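Local coordinates for uncharacterized protein (Clostridium leptum, PDB 4PW1) that is of unknown function but folds into a nine-stranded antiparallel beta sheet surrounded by alpha-helices, and carries two stretches of the DUF6836 family, at residues Ala173-Phe177 with Glu243-Phe248; Gln37-Leu41 with Lys72-Ser76. One frame throughout, in Å; residues are numbered along the deposited sequence.

Contact 1 of 2, residues Ala173-Phe177 with Glu243-Phe248; sequences AFYMF and ERFVGF
The first turn of helix 173-190 lies on the start of strand 244-251, in the middle of the sheet; their short axes approach to 7.6 Å and cross at -46°. Phe177 N donates a hydrogen bond to Ala173 O at 3.0 Å, the i to i-4 bond of the turn. Along the strand, Glu243 has left-handed angles (54/46) and forms a G1 beta bulge with Arg244 opposite Ser239; Val246 and Gly247 form a classic bulge opposite Ile237. Aromatic contacts dominate. Phe245 (chi1 m) points at the helix between Phe174 (m) and Phe177 (t). Its edge meets the face of Phe174 in a T-shaped pair (centroids 5.0 Å, planes 65°) and, offset, the face of Phe177 (6.0 Å, 70°). Phe248 (p) extends the cluster obliquely, its CD1 3.6 Å from Phe177 CZ. Leu132 of helix 122-141 touches both Phe174 and Phe245. Among the other apolar contacts, Ala173 CB lies 3.7 Å from Phe245 CE2, and CE of the selenomethionine Met176 reaches Arg244 CB at 3.6 Å; the Arg244 guanidinium turns away to a salt bridge with Glu242. One water provides the polar link, donating to Ala173 O and accepting from Phe245 N, both at 2.8 Å. With no direct hydrogen bond between the segments, helix and sheet are joined mainly by aromatic packing, and the water serves a strand NH at the buried interface.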
loop_
_atom_site.group_PDB
_atom_site.type_symbol
_atom_site.label_atom_id
_atom_site.label_comp_id
_atom_site.label_asym_id
_atom_site.label_seq_id
_atom_site.Cartn_x
_atom_site.Cartn_y
_atom_site.Cartn_z
ATOM N N ALA B 173 9.918 1.069 -23.321
ATOM C CA ALA B 173 8.658 0.765 -22.645
ATOM C C ALA B 173 7.681 1.965 -22.641
ATOM O O ALA B 173 6.437 1.783 -22.691
ATOM C CB ALA B 173 8.921 0.288 -21.213
ATOM N N PHE B 174 8.227 3.179 -22.566
ATOM C CA PHE B 174 7.409 4.387 -22.480
ATOM C C PHE B 174 6.783 4.630 -23.834
ATOM O O PHE B 174 5.583 4.784 -23.907
ATOM C CB PHE B 174 8.207 5.594 -21.961
ATOM C CG PHE B 174 8.656 5.435 -20.542
ATOM C CD1 PHE B 174 7.804 5.736 -19.502
ATOM C CD2 PHE B 174 9.909 4.906 -20.246
ATOM C CE1 PHE B 174 8.186 5.567 -18.195
ATOM C CE2 PHE B 174 10.295 4.715 -18.928
ATOM C CZ PHE B 174 9.426 5.037 -17.889
ATOM N N TYR B 175 7.592 4.591 -24.898
ATOM C CA TYR B 175 7.061 4.757 -26.250
ATOM C C TYR B 175 5.973 3.729 -26.560
ATOM O O TYR B 175 4.940 4.074 -27.144
ATOM C CB TYR B 175 8.158 4.670 -27.308
ATOM C CG TYR B 175 9.188 5.766 -27.300
ATOM C CD1 TYR B 175 8.917 7.033 -26.750
ATOM C CD2 TYR B 175 10.424 5.575 -27.912
ATOM C CE1 TYR B 175 9.867 8.050 -26.791
ATOM C CE2 TYR B 175 11.385 6.584 -27.963
ATOM C CZ TYR B 175 11.108 7.827 -27.406
ATOM O OH TYR B 175 12.068 8.828 -27.424
HETATM N N MSE B 176 6.192 2.466 -26.174
HETATM C CA MSE B 176 5.242 1.417 -26.508
HETATM C C MSE B 176 3.944 1.638 -25.781
HETATM O O MSE B 176 2.835 1.477 -26.360
HETATM C CB MSE B 176 5.731 0.025 -26.126
HETATM C CG MSE B 176 6.888 -0.377 -27.025
HETATM SE SE MSE B 176 7.450 -2.233 -26.589
HETATM C CE MSE B 176 7.786 -2.323 -24.620
ATOM N N PHE B 177 4.052 1.990 -24.506
ATOM C CA PHE B 177 2.844 2.194 -23.707
ATOM C C PHE B 177 2.060 3.420 -24.205
ATOM O O PHE B 177 0.862 3.356 -24.383
ATOM C CB PHE B 177 3.190 2.353 -22.243
ATOM C CG PHE B 177 1.991 2.641 -21.374
ATOM C CD1 PHE B 177 1.056 1.655 -21.113
ATOM C CD2 PHE B 177 1.790 3.910 -20.871
ATOM C CE1 PHE B 177 -0.061 1.936 -20.340
ATOM C CE2 PHE B 177 0.696 4.201 -20.089
ATOM C CZ PHE B 177 -0.226 3.202 -19.822
ATOM N N GLU B 243 9.125 -7.172 -20.013
ATOM C CA GLU B 243 9.816 -5.933 -20.365
ATOM C C GLU B 243 8.870 -4.891 -20.989
ATOM O O GLU B 243 9.187 -4.243 -21.980
ATOM C CB GLU B 243 11.009 -6.227 -21.262
ATOM C CG GLU B 243 12.017 -7.151 -20.576
ATOM C CD GLU B 243 13.384 -7.088 -21.241
ATOM O OE1 GLU B 243 13.541 -7.696 -22.307
ATOM O OE2 GLU B 243 14.267 -6.370 -20.727
ATOM N N ARG B 244 7.720 -4.712 -20.362
ATOM C CA ARG B 244 6.818 -3.670 -20.776
ATOM C C ARG B 244 5.863 -3.307 -19.658
ATOM O O ARG B 244 5.746 -4.035 -18.654
ATOM C CB ARG B 244 6.018 -4.123 -21.992
ATOM C CG ARG B 244 5.185 -5.353 -21.758
ATOM C CD ARG B 244 3.936 -5.232 -22.604
ATOM N NE ARG B 244 3.059 -6.349 -22.403
ATOM C CZ ARG B 244 1.748 -6.350 -22.666
ATOM N NH1 ARG B 244 1.143 -5.277 -23.172
ATOM N NH2 ARG B 244 1.034 -7.446 -22.396
ATOM N N PHE B 245 5.205 -2.174 -19.827
ATOM C CA PHE B 245 4.146 -1.777 -18.939
ATOM C C PHE B 245 2.884 -2.603 -19.167
ATOM O O PHE B 245 2.424 -2.768 -20.301
ATOM C CB PHE B 245 3.895 -0.285 -19.058
ATOM C CG PHE B 245 5.028 0.559 -18.545
ATOM C CD1 PHE B 245 5.400 0.501 -17.203
ATOM C CD2 PHE B 245 5.692 1.444 -19.375
ATOM C CE1 PHE B 245 6.433 1.301 -16.730
ATOM C CE2 PHE B 245 6.720 2.227 -18.914
ATOM C CZ PHE B 245 7.120 2.155 -17.589
ATOM N N VAL B 246 2.371 -3.215 -18.097
ATOM C CA VAL B 246 1.176 -4.032 -18.199
ATOM C C VAL B 246 -0.036 -3.381 -17.551
ATOM O O VAL B 246 -1.099 -3.967 -17.488
ATOM C CB VAL B 246 1.398 -5.455 -17.648
ATOM C CG1 VAL B 246 2.462 -6.165 -18.472
ATOM C CG2 VAL B 246 1.800 -5.400 -16.185
ATOM N N GLY B 247 0.128 -2.172 -17.063
ATOM C CA GLY B 247 -0.956 -1.445 -16.447
ATOM C C GLY B 247 -0.580 -0.083 -15.955
ATOM O O GLY B 247 0.584 0.310 -16.017
ATOM N N PHE B 248 -1.573 0.639 -15.447
ATOM C CA PHE B 248 -1.378 1.912 -14.842
ATOM C C PHE B 248 -2.521 2.269 -13.920
ATOM O O PHE B 248 -3.584 1.683 -13.984
ATOM C CB PHE B 248 -1.234 3.044 -15.883
ATOM C CG PHE B 248 -2.540 3.441 -16.522
ATOM C CD1 PHE B 248 -3.047 2.732 -17.595
ATOM C CD2 PHE B 248 -3.269 4.530 -16.048
ATOM C CE1 PHE B 248 -4.265 3.091 -18.173
ATOM C CE2 PHE B 248 -4.499 4.876 -16.612
ATOM C CZ PHE B 248 -4.993 4.143 -17.681
HETATM O O HOH W 1 5.491 -0.782 -22.255
#

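Contact 2 of 2, residues Gln37-Leu41 with Lys72-Ser76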
loop_
_atom_site.group_PDB
_atom_site.type_symbol
_atom_site.label_atom_id
_atom_site.label_comp_id
_atom_site.label_asym_id
_atom_site.label_seq_id
_atom_site.Cartn_x
_atom_site.Cartn_y
_atom_site.Cartn_z
ATOM N N GLN B 37 -19.270 -3.831 -1.969
ATOM C CA GLN B 37 -20.720 -3.685 -2.080
ATOM C C GLN B 37 -21.196 -3.183 -3.446
ATOM O O GLN B 37 -22.412 -3.014 -3.660
ATOM C CB GLN B 37 -21.194 -2.721 -0.995
ATOM C CG GLN B 37 -20.784 -3.239 0.388
ATOM C CD GLN B 37 -21.476 -2.521 1.517
ATOM O OE1 GLN B 37 -22.261 -1.591 1.315
ATOM N NE2 GLN B 37 -21.204 -2.967 2.723
ATOM N N GLU B 38 -20.263 -2.963 -4.368
ATOM C CA GLU B 38 -20.596 -2.406 -5.673
ATOM C C GLU B 38 -21.500 -3.399 -6.442
ATOM O O GLU B 38 -21.432 -4.590 -6.237
ATOM C CB GLU B 38 -19.332 -2.107 -6.482
ATOM C CG GLU B 38 -18.451 -1.026 -5.853
ATOM C CD GLU B 38 -17.509 -1.524 -4.731
ATOM O OE1 GLU B 38 -17.438 -2.752 -4.438
ATOM O OE2 GLU B 38 -16.821 -0.648 -4.162
ATOM N N GLN B 39 -22.340 -2.883 -7.327
ATOM C CA GLN B 39 -23.436 -3.643 -7.911
ATOM C C GLN B 39 -23.273 -3.739 -9.423
ATOM O O GLN B 39 -22.975 -2.732 -10.097
ATOM C CB GLN B 39 -24.770 -2.946 -7.603
ATOM C CG GLN B 39 -25.058 -2.807 -6.143
ATOM C CD GLN B 39 -25.474 -4.121 -5.505
ATOM O OE1 GLN B 39 -26.290 -4.846 -6.016
ATOM N NE2 GLN B 39 -24.915 -4.398 -4.340
ATOM N N GLU B 40 -23.396 -4.949 -9.946
ATOM C CA GLU B 40 -23.247 -5.167 -11.370
ATOM C C GLU B 40 -24.205 -4.281 -12.133
ATOM O O GLU B 40 -25.413 -4.265 -11.849
ATOM C CB GLU B 40 -23.606 -6.607 -11.769
ATOM C CG GLU B 40 -22.547 -7.614 -11.482
ATOM C CD GLU B 40 -22.783 -8.930 -12.226
ATOM O OE1 GLU B 40 -23.638 -9.010 -13.146
ATOM O OE2 GLU B 40 -22.067 -9.880 -11.900
ATOM N N LEU B 41 -23.666 -3.614 -13.124
ATOM C CA LEU B 41 -24.422 -2.693 -13.943
ATOM C C LEU B 41 -23.800 -2.747 -15.342
ATOM O O LEU B 41 -22.624 -2.381 -15.512
ATOM C CB LEU B 41 -24.273 -1.268 -13.395
ATOM C CG LEU B 41 -24.899 -0.117 -14.221
ATOM C CD1 LEU B 41 -26.415 -0.248 -14.274
ATOM C CD2 LEU B 41 -24.544 1.240 -13.640
ATOM N N LYS B 72 -18.043 -7.705 -16.709
ATOM C CA LYS B 72 -19.085 -7.367 -15.759
ATOM C C LYS B 72 -18.652 -6.309 -14.754
ATOM O O LYS B 72 -18.155 -6.602 -13.631
ATOM C CB LYS B 72 -19.557 -8.637 -15.070
ATOM C CG LYS B 72 -20.244 -9.604 -16.033
ATOM C CD LYS B 72 -20.938 -10.715 -15.256
ATOM C CE LYS B 72 -19.958 -11.814 -14.909
ATOM N NZ LYS B 72 -19.631 -12.642 -16.105
ATOM N N PHE B 73 -18.817 -5.059 -15.165
ATOM C CA PHE B 73 -18.532 -3.932 -14.291
ATOM C C PHE B 73 -19.488 -3.858 -13.126
ATOM O O PHE B 73 -20.664 -4.262 -13.229
ATOM C CB PHE B 73 -18.516 -2.609 -15.057
ATOM C CG PHE B 73 -17.230 -2.356 -15.793
ATOM C CD1 PHE B 73 -17.025 -2.841 -17.068
ATOM C CD2 PHE B 73 -16.177 -1.663 -15.165
ATOM C CE1 PHE B 73 -15.827 -2.597 -17.739
ATOM C CE2 PHE B 73 -15.006 -1.395 -15.831
ATOM C CZ PHE B 73 -14.825 -1.872 -17.125
ATOM N N ARG B 74 -18.948 -3.394 -11.991
ATOM C CA ARG B 74 -19.712 -3.179 -10.772
ATOM C C ARG B 74 -19.633 -1.719 -10.411
ATOM O O ARG B 74 -18.548 -1.114 -10.439
ATOM C CB ARG B 74 -19.200 -4.060 -9.636
ATOM C CG ARG B 74 -19.370 -5.537 -9.935
ATOM C CD ARG B 74 -19.292 -6.422 -8.702
ATOM N NE ARG B 74 -17.950 -6.434 -8.166
ATOM C CZ ARG B 74 -17.092 -7.449 -8.251
ATOM N NH1 ARG B 74 -17.411 -8.597 -8.844
ATOM N NH2 ARG B 74 -15.892 -7.314 -7.713
ATOM N N TYR B 75 -20.805 -1.149 -10.148
ATOM C CA TYR B 75 -20.991 0.270 -9.973
ATOM C C TYR B 75 -20.981 0.629 -8.515
ATOM O O TYR B 75 -21.597 -0.051 -7.662
ATOM C CB TYR B 75 -22.355 0.671 -10.589
ATOM C CG TYR B 75 -22.758 2.052 -10.189
ATOM C CD1 TYR B 75 -22.220 3.158 -10.828
ATOM C CD2 TYR B 75 -23.620 2.265 -9.137
ATOM C CE1 TYR B 75 -22.559 4.448 -10.445
ATOM C CE2 TYR B 75 -23.943 3.539 -8.735
ATOM C CZ TYR B 75 -23.395 4.634 -9.406
ATOM O OH TYR B 75 -23.747 5.887 -9.020
ATOM N N SER B 76 -20.303 1.724 -8.229
ATOM C CA SER B 76 -20.257 2.300 -6.884
ATOM C C SER B 76 -20.930 3.643 -6.849
ATOM O O SER B 76 -20.696 4.463 -7.723
ATOM C CB SER B 76 -18.788 2.538 -6.485
ATOM O OG SER B 76 -18.677 3.435 -5.393
HETATM O O HOH W 2 -16.853 1.749 -3.898
HETATM O O HOH W 3 -18.110 -5.348 -5.491
#
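This is an antiparallel beta pairing at one edge of the nine-stranded sheet, where the two-residue strand 39-40, outermost within the chain, lies against strand 74-76. Gln39 and Tyr75 form the hydrogen-bonded pair: Gln39 N donates to Tyr75 O at 2.9 Å, and Tyr75 N to Gln39 O at 2.7 Å. Glu40 and Arg74 follow as the non-hydrogen-bonded pair, their CA atoms 4.1 Å apart, and Leu41 N to Phe73 O (3.1 Å) carries the ladder one step further. CA-H...O contacts supplement it, with Glu40 CA 3.3 Å from Phe73 O and Arg74 CA 3.4 Å from Gln39 O. On the sheet face of Gln39 and Tyr75, Leu41 CD2 packs on Tyr75 CB at 3.8 Å. Phe73 turns aside to Ile46 and Ala50 of helix 44-58, tying this edge to the helical layer. Glu38 is buried, and its carboxylate is met by polar partners: Thr35 N donates to it, while its CG lies 3.6 Å from Ser76 CB. Two waters also bind the carboxylate. One bridges Glu38 OE2, at an unusually short 2.4 Å, and Ser76 OG (2.9 Å), the latter also bonded to Gln78 N; the other donates to Glu38 OE1 at 2.9 Å and accepts a weak bond from Arg74 NE, also at 2.9 Å.

Both contacts reach the same antiparallel sheet but play different parts in it. Contact 2 joins two neighbouring strands at its 39-40 edge, its centre about 20 Å from the centre of the chain; contact 1 sets helix 173-190 against the interior strand 244-251, its centre about 8 Å from that of the chain. The two contact centres are 28 Å apart and their nearest atoms about 12 Å, so they do not touch. Strands 80-89, 95-103 and 106-114 lie between strands 74-76 and 244-251. Both segments of contact 2 come earlier in the chain than either segment of contact 1, each contact within a different DUF6836 range. Pairing of strand 106-114 with strand 244-251 makes one continuous sheet from the two DUF6836 regions.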